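Local coordinates for protein aminoacyl-histidine dipeptidase (Vibrio alginolyticus, PDB 3MRU) that probably hydrolyses dipeptides such as Xaa-His substrates, as a zinc-dependent metallopeptidase of the M20C family, at residues Met1-Pro13 with Ile100-Lys112. Residues are numbered along the deposited sequence; the frame is centred on the assembly and turned at random.
Sequences MSEFHSEISTLSP and IQPYIDGEWVTAK
Ile104 meets the N-terminal segment through its CD1 methyl, which faces Leu11 CD1 tip to tip at 3.7 Å and also lies 3.8 Å from Ser6 CB. Ile8 runs antiparallel alongside Ile104, and its CD1 also meets Val109 CG2 at 3.9 Å on the neighbouring strand. Leu11 CD1 touches that same Val109 CG2 at 4.0 Å, and Ile8 CG1 lies 4.2 Å from Pro102 CG. In Ile104, CG1 stands beside the backbone N (chi1 -60°) and the extended chain (chi2 167°) carries CD1 out to Leu11 and Ser6.

Residues 8-10 form a 3-10 segment, at whose start Glu7 O accepts from both Thr10 N and Thr10 OG1, the latter at 2.8 Å; strands 102-105 and 108-111 form a hairpin closed by a type II' turn. Trp17 of helix 14-25 packs on Ile8 and Leu11, and Ile469 of helix 469-485 touches Leu11, Ile104 and Val109.

Toward the chain start, Glu3 OE2 comes within 4.4 Å of Asp105 OD1, a like-charge pair that probably contributes no attraction. With no hydrogen bond between the segments, apolar packing around Ile104 probably supplies most of the cohesion, joining the N-terminal arm to the hairpin away from the zinc sites.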
ATOM      1  N   MET A   1      27.607  16.642 -11.791  1.00 93.14           N
ATOM      2  CA  MET A   1      27.838  17.051 -13.164  1.00 93.14           C
ATOM      3  C   MET A   1      28.530  18.386 -13.164  1.00 93.14           C
ATOM      4  O   MET A   1      29.677  18.514 -13.555  1.00169.13           O
ATOM      5  CB  MET A   1      26.509  17.198 -13.894  1.00185.16           C
ATOM      6  CG  MET A   1      26.482  16.669 -15.309  1.00185.16           C
ATOM      7  SD  MET A   1      25.221  17.443 -16.340  1.00185.16           S
ATOM      8  CE  MET A   1      23.779  16.422 -16.053  1.00185.16           C
ATOM      9  N   SER A   2      27.795  19.392 -12.735  1.00 88.21           N
ATOM     10  CA  SER A   2      28.308  20.759 -12.662  1.00 87.90           C
ATOM     11  C   SER A   2      28.986  20.987 -11.309  1.00 87.27           C
ATOM     12  O   SER A   2      30.111  21.490 -11.246  1.00 87.29           O
ATOM     13  CB  SER A   2      27.182  21.782 -12.922  1.00127.70           C
ATOM     14  OG  SER A   2      26.112  21.241 -13.708  1.00128.70           O
ATOM     15  N   GLU A   3      28.304  20.605 -10.228  1.00 89.85           N
ATOM     16  CA  GLU A   3      28.847  20.722  -8.875  1.00 89.11           C
ATOM     17  C   GLU A   3      29.689  19.498  -8.559  1.00 87.97           C
ATOM     18  O   GLU A   3      29.303  18.641  -7.757  1.00 87.59           O
ATOM     19  CB  GLU A   3      27.724  20.865  -7.846  1.00136.85           C
ATOM     20  CG  GLU A   3      26.781  22.041  -8.090  1.00138.71           C
ATOM     21  CD  GLU A   3      25.643  21.731  -9.066  1.00140.23           C
ATOM     22  OE1 GLU A   3      24.852  22.661  -9.355  1.00141.45           O
ATOM     23  OE2 GLU A   3      25.533  20.574  -9.544  1.00140.10           O
ATOM     24  N   PHE A   4      30.848  19.432  -9.202  1.00 92.21           N
ATOM     25  CA  PHE A   4      31.677  18.244  -9.170  1.00 91.03           C
ATOM     26  C   PHE A   4      32.456  18.087  -7.859  1.00 89.89           C
ATOM     27  O   PHE A   4      32.803  16.970  -7.455  1.00 89.80           O
ATOM     28  CB  PHE A   4      32.621  18.238 -10.371  1.00 91.52           C
ATOM     29  CG  PHE A   4      33.589  17.106 -10.357  1.00 92.21           C
ATOM     30  CD1 PHE A   4      34.913  17.309  -9.959  1.00 93.34           C
ATOM     31  CD2 PHE A   4      33.180  15.828 -10.702  1.00 93.17           C
ATOM     32  CE1 PHE A   4      35.824  16.264  -9.924  1.00 92.72           C
ATOM     33  CE2 PHE A   4      34.085  14.775 -10.672  1.00 94.26           C
ATOM     34  CZ  PHE A   4      35.414  14.996 -10.281  1.00 93.16           C
ATOM     35  N   HIS A   5      32.720  19.202  -7.197  1.00 87.18           N
ATOM     36  CA  HIS A   5      33.501  19.162  -5.980  1.00 85.70           C
ATOM     37  C   HIS A   5      32.665  19.189  -4.680  1.00 84.48           C
ATOM     38  O   HIS A   5      33.235  19.240  -3.582  1.00 84.89           O
ATOM     39  CB  HIS A   5      34.511  20.307  -5.991  1.00 89.78           C
ATOM     40  CG  HIS A   5      35.351  20.366  -7.231  1.00 90.01           C
ATOM     41  ND1 HIS A   5      35.051  21.195  -8.293  1.00 90.05           N
ATOM     42  CD2 HIS A   5      36.493  19.719  -7.565  1.00 90.15           C
ATOM     43  CE1 HIS A   5      35.972  21.060  -9.230  1.00 89.45           C
ATOM     44  NE2 HIS A   5      36.855  20.166  -8.817  1.00 90.25           N
ATOM     45  N   SER A   6      31.335  19.125  -4.793  1.00 76.39           N
ATOM     46  CA  SER A   6      30.432  19.272  -3.640  1.00 74.15           C
ATOM     47  C   SER A   6      30.295  18.018  -2.765  1.00 72.69           C
ATOM     48  O   SER A   6      29.970  16.942  -3.264  1.00 72.58           O
ATOM     49  CB  SER A   6      29.051  19.731  -4.118  1.00 80.25           C
ATOM     50  OG  SER A   6      29.125  21.007  -4.730  1.00 80.44           O
ATOM     51  N   GLU A   7      30.520  18.159  -1.457  1.00 77.26           N
ATOM     52  CA  GLU A   7      30.446  17.012  -0.546  1.00 75.73           C
ATOM     53  C   GLU A   7      29.067  16.828   0.057  1.00 74.33           C
ATOM     54  O   GLU A   7      28.502  17.762   0.636  1.00 74.20           O
ATOM     55  CB  GLU A   7      31.507  17.071   0.567  1.00 81.42           C
ATOM     56  CG  GLU A   7      32.314  15.752   0.680  1.00 83.08           C
ATOM     57  CD  GLU A   7      31.496  14.581   1.233  1.00 85.00           C
ATOM     58  OE1 GLU A   7      31.010  14.732   2.368  1.00 84.62           O
ATOM     59  OE2 GLU A   7      31.339  13.523   0.560  1.00 85.23           O
ATOM     60  N   ILE A   8      28.545  15.608  -0.079  1.00 67.32           N
ATOM     61  CA  ILE A   8      27.303  15.222   0.564  1.00 65.42           C
ATOM     62  C   ILE A   8      27.373  15.483   2.068  1.00 65.12           C
ATOM     63  O   ILE A   8      26.396  15.929   2.644  1.00 65.49           O
ATOM     64  CB  ILE A   8      26.961  13.758   0.273  1.00 42.92           C
ATOM     65  CG1 ILE A   8      26.961  13.491  -1.231  1.00 43.18           C
ATOM     66  CG2 ILE A   8      25.634  13.378   0.832  1.00 41.61           C
ATOM     67  CD1 ILE A   8      25.823  14.090  -2.064  1.00 76.89           C
ATOM     68  N   SER A   9      28.515  15.249   2.713  1.00 65.07           N
ATOM     69  CA  SER A   9      28.582  15.417   4.180  1.00 64.85           C
ATOM     70  C   SER A   9      28.639  16.873   4.644  1.00 64.56           C
ATOM     71  O   SER A   9      28.851  17.134   5.835  1.00 64.80           O
ATOM     72  CB  SER A   9      29.761  14.670   4.809  1.00 82.30           C
ATOM     73  OG  SER A   9      29.953  13.401   4.249  1.00 83.61           O
ATOM     74  N   THR A  10      28.478  17.814   3.719  1.00 64.00           N
ATOM     75  CA  THR A  10      28.529  19.231   4.077  1.00 63.51           C
ATOM     76  C   THR A  10      27.246  20.005   3.714  1.00 63.29           C
ATOM     77  O   THR A  10      27.191  21.239   3.823  1.00 63.22           O
ATOM     78  CB  THR A  10      29.787  19.906   3.498  1.00 74.35           C
ATOM     79  OG1 THR A  10      29.776  19.797   2.061  1.00 75.06           O
ATOM     80  CG2 THR A  10      31.029  19.261   4.080  1.00 72.36           C
ATOM     81  N   LEU A  11      26.232  19.254   3.285  1.00 62.76           N
ATOM     82  CA  LEU A  11      24.881  19.756   3.101  1.00 62.02           C
ATOM     83  C   LEU A  11      24.263  19.921   4.485  1.00 62.31           C
ATOM     84  O   LEU A  11      24.613  19.192   5.417  1.00 62.33           O
ATOM     85  CB  LEU A  11      24.070  18.760   2.271  1.00 53.89           C
ATOM     86  CG  LEU A  11      24.492  18.656   0.807  1.00 52.99           C
ATOM     87  CD1 LEU A  11      23.909  17.442   0.131  1.00 52.16           C
ATOM     88  CD2 LEU A  11      24.117  19.900   0.055  1.00 51.78           C
ATOM     89  N   SER A  12      23.366  20.885   4.637  1.00 74.27           N
ATOM     90  CA  SER A  12      22.729  21.061   5.930  1.00 74.63           C
ATOM     91  C   SER A  12      21.385  20.326   6.037  1.00 74.38           C
ATOM     92  O   SER A  12      20.613  20.321   5.082  1.00 73.95           O
ATOM     93  CB  SER A  12      22.581  22.537   6.264  1.00 84.04           C
ATOM     94  OG  SER A  12      21.598  23.123   5.461  1.00 86.10           O
ATOM     95  N   PRO A  13      21.106  19.708   7.207  1.00 69.39           N
ATOM     96  CA  PRO A  13      21.873  19.744   8.451  1.00 69.59           C
ATOM     97  C   PRO A  13      22.990  18.716   8.419  1.00 69.66           C
ATOM     98  O   PRO A  13      22.733  17.526   8.184  1.00 69.80           O
ATOM     99  CB  PRO A  13      20.840  19.353   9.498  1.00 64.66           C
ATOM    100  CG  PRO A  13      19.998  18.413   8.811  1.00 64.64           C
ATOM    101  CD  PRO A  13      19.938  18.833   7.353  1.00 64.62           C
ATOM    102  N   ILE A 100      26.581   2.676  -2.069  1.00 72.37           N
ATOM    103  CA  ILE A 100      25.872   3.640  -2.898  1.00 71.23           C
ATOM    104  C   ILE A 100      26.777   4.839  -3.146  1.00 70.98           C
ATOM    105  O   ILE A 100      27.389   5.388  -2.218  1.00 70.86           O
ATOM    106  CB  ILE A 100      24.574   4.126  -2.224  1.00 69.08           C
ATOM    107  CG1 ILE A 100      23.716   2.945  -1.749  1.00 68.33           C
ATOM    108  CG2 ILE A 100      23.809   5.060  -3.144  1.00 68.18           C
ATOM    109  CD1 ILE A 100      24.176   2.271  -0.472  1.00 91.39           C
ATOM    110  N   GLN A 101      26.885   5.254  -4.394  1.00 73.86           N
ATOM    111  CA  GLN A 101      27.665   6.439  -4.656  1.00 73.65           C
ATOM    112  C   GLN A 101      26.705   7.613  -4.790  1.00 73.33           C
ATOM    113  O   GLN A 101      26.295   7.932  -5.898  1.00 73.90           O
ATOM    114  CB  GLN A 101      28.487   6.292  -5.937  1.00 95.84           C
ATOM    115  CG  GLN A 101      29.469   5.134  -5.991  1.00 95.81           C
ATOM    116  CD  GLN A 101      29.840   4.817  -7.432  1.00 97.74           C
ATOM    117  OE1 GLN A 101      30.562   5.585  -8.088  1.00 98.48           O
ATOM    118  NE2 GLN A 101      29.320   3.699  -7.954  1.00 98.38           N
ATOM    119  N   PRO A 102      26.352   8.278  -3.670  1.00 85.65           N
ATOM    120  CA  PRO A 102      25.433   9.400  -3.831  1.00 84.78           C
ATOM    121  C   PRO A 102      26.179  10.563  -4.467  1.00 84.41           C
ATOM    122  O   PRO A 102      27.393  10.702  -4.264  1.00 84.60           O
ATOM    123  CB  PRO A 102      25.060   9.743  -2.390  1.00 63.43           C
ATOM    124  CG  PRO A 102      26.267   9.343  -1.584  1.00 63.83           C
ATOM    125  CD  PRO A 102      26.787   8.109  -2.266  1.00 64.43           C
ATOM    126  N   TYR A 103      25.477  11.374  -5.252  1.00 60.58           N
ATOM    127  CA  TYR A 103      26.059  12.595  -5.789  1.00 59.88           C
ATOM    128  C   TYR A 103      25.033  13.722  -5.813  1.00 60.45           C
ATOM    129  O   TYR A 103      23.833  13.486  -5.657  1.00 60.45           O
ATOM    130  CB  TYR A 103      26.687  12.350  -7.161  1.00 59.79           C
ATOM    131  CG  TYR A 103      25.721  12.180  -8.318  1.00 58.93           C
ATOM    132  CD1 TYR A 103      25.479  13.234  -9.212  1.00 57.97           C
ATOM    133  CD2 TYR A 103      25.079  10.959  -8.545  1.00 57.18           C
ATOM    134  CE1 TYR A 103      24.605  13.089 -10.272  1.00 57.65           C
ATOM    135  CE2 TYR A 103      24.205  10.796  -9.603  1.00 56.74           C
ATOM    136  CZ  TYR A 103      23.967  11.863 -10.465  1.00 58.65           C
ATOM    137  OH  TYR A 103      23.086  11.711 -11.523  1.00 59.84           O
ATOM    138  N   ILE A 104      25.510  14.953  -5.990  1.00 74.70           N
ATOM    139  CA  ILE A 104      24.632  16.121  -5.990  1.00 75.20           C
ATOM    140  C   ILE A 104      24.427  16.669  -7.397  1.00 76.07           C
ATOM    141  O   ILE A 104      25.391  17.036  -8.060  1.00 76.42           O
ATOM    142  CB  ILE A 104      25.202  17.236  -5.101  1.00 63.86           C
ATOM    143  CG1 ILE A 104      25.338  16.740  -3.657  1.00 63.45           C
ATOM    144  CG2 ILE A 104      24.323  18.500  -5.193  1.00 63.57           C
ATOM    145  CD1 ILE A 104      26.183  17.629  -2.748  1.00 84.00           C
ATOM    146  N   ASP A 105      23.176  16.730  -7.845  1.00 88.08           N
ATOM    147  CA  ASP A 105      22.853  17.320  -9.136  1.00 89.14           C
ATOM    148  C   ASP A 105      21.697  18.284  -8.964  1.00 89.19           C
ATOM    149  O   ASP A 105      20.535  17.859  -9.012  1.00 89.38           O
ATOM    150  CB  ASP A 105      22.469  16.226 -10.137  1.00119.96           C
ATOM    151  CG  ASP A 105      22.411  16.731 -11.600  1.00122.17           C
ATOM    152  OD1 ASP A 105      22.976  17.811 -11.908  1.00123.92           O
ATOM    153  OD2 ASP A 105      21.814  16.016 -12.455  1.00124.64           O
ATOM    154  N   GLY A 106      22.022  19.563  -8.748  1.00 77.04           N
ATOM    155  CA  GLY A 106      21.024  20.638  -8.631  1.00 77.02           C
ATOM    156  C   GLY A 106      20.304  20.755  -7.301  1.00 77.00           C
ATOM    157  O   GLY A 106      20.910  21.026  -6.284  1.00 77.23           O
ATOM    158  N   GLU A 107      18.998  20.549  -7.312  1.00 69.96           N
ATOM    159  CA  GLU A 107      18.185  20.651  -6.111  1.00 70.59           C
ATOM    160  C   GLU A 107      18.005  19.261  -5.479  1.00 70.15           C
ATOM    161  O   GLU A 107      17.245  19.081  -4.514  1.00 69.97           O
ATOM    162  CB  GLU A 107      16.844  21.320  -6.472  1.00 97.22           C
ATOM    163  CG  GLU A 107      16.722  21.656  -8.002  1.00 99.07           C
ATOM    164  CD  GLU A 107      15.307  22.098  -8.428  1.00 99.55           C
ATOM    165  OE1 GLU A 107      14.926  21.824  -9.616  1.00102.08           O
ATOM    166  OE2 GLU A 107      14.591  22.712  -7.582  1.00100.67           O
ATOM    167  N   TRP A 108      18.748  18.297  -6.026  1.00 75.40           N
ATOM    168  CA  TRP A 108      18.576  16.862  -5.758  1.00 75.49           C
ATOM    169  C   TRP A 108      19.872  16.126  -5.425  1.00 76.04           C
ATOM    170  O   TRP A 108      20.965  16.538  -5.814  1.00 76.51           O
ATOM    171  CB  TRP A 108      17.998  16.182  -6.994  1.00 79.88           C
ATOM    172  CG  TRP A 108      16.730  16.766  -7.416  1.00 79.47           C
ATOM    173  CD1 TRP A 108      16.552  17.761  -8.321  1.00 78.68           C
ATOM    174  CD2 TRP A 108      15.436  16.430  -6.918  1.00 79.18           C
ATOM    175  NE1 TRP A 108      15.222  18.059  -8.428  1.00 78.92           N
ATOM    176  CE2 TRP A 108      14.512  17.252  -7.577  1.00 78.83           C
ATOM    177  CE3 TRP A 108      14.965  15.499  -5.978  1.00 79.14           C
ATOM    178  CZ2 TRP A 108      13.143  17.177  -7.334  1.00 79.15           C
ATOM    179  CZ3 TRP A 108      13.609  15.422  -5.735  1.00 78.95           C
ATOM    180  CH2 TRP A 108      12.711  16.255  -6.411  1.00 79.22           C
ATOM    181  N   VAL A 109      19.741  15.005  -4.731  1.00 79.57           N
ATOM    182  CA  VAL A 109      20.852  14.099  -4.537  1.00 79.93           C
ATOM    183  C   VAL A 109      20.372  12.749  -4.995  1.00 80.19           C
ATOM    184  O   VAL A 109      19.361  12.253  -4.493  1.00 80.25           O
ATOM    185  CB  VAL A 109      21.278  14.020  -3.045  1.00 74.68           C
ATOM    186  CG1 VAL A 109      22.051  12.709  -2.716  1.00 74.18           C
ATOM    187  CG2 VAL A 109      22.098  15.244  -2.657  1.00 75.18           C
ATOM    188  N   THR A 110      21.079  12.174  -5.964  1.00 80.81           N
ATOM    189  CA  THR A 110      20.768  10.833  -6.474  1.00 81.04           C
ATOM    190  C   THR A 110      22.042   9.968  -6.511  1.00 81.39           C
ATOM    191  O   THR A 110      23.148  10.485  -6.362  1.00 81.63           O
ATOM    192  CB  THR A 110      19.994  10.895  -7.858  1.00 71.11           C
ATOM    193  OG1 THR A 110      19.612   9.577  -8.299  1.00 70.86           O
ATOM    194  CG2 THR A 110      20.804  11.626  -8.936  1.00 69.69           C
ATOM    195  N   ALA A 111      21.878   8.656  -6.652  1.00 76.52           N
ATOM    196  CA  ALA A 111      22.996   7.749  -6.875  1.00 76.60           C
ATOM    197  C   ALA A 111      22.957   7.387  -8.326  1.00 76.86           C
ATOM    198  O   ALA A 111      21.873   7.299  -8.899  1.00 76.95           O
ATOM    199  CB  ALA A 111      22.814   6.511  -6.051  1.00 69.97           C
ATOM    200  N   LYS A 112      24.100   7.158  -8.955  1.00102.06           N
ATOM    201  CA  LYS A 112      23.973   6.743 -10.356  1.00103.00           C
ATOM    202  C   LYS A 112      24.027   5.248 -10.671  1.00102.83           C
ATOM    203  O   LYS A 112      24.871   4.489 -10.166  1.00102.87           O
ATOM    204  CB  LYS A 112      24.769   7.587 -11.367  1.00 89.77           C
ATOM    205  CG  LYS A 112      23.947   7.821 -12.679  1.00 90.26           C
ATOM    206  CD  LYS A 112      22.606   8.584 -12.414  1.00 91.05           C
ATOM    207  CE  LYS A 112      21.461   7.694 -11.863  1.00 91.09           C
ATOM    208  NZ  LYS A 112      20.430   8.437 -11.031  1.00 90.55           N
TER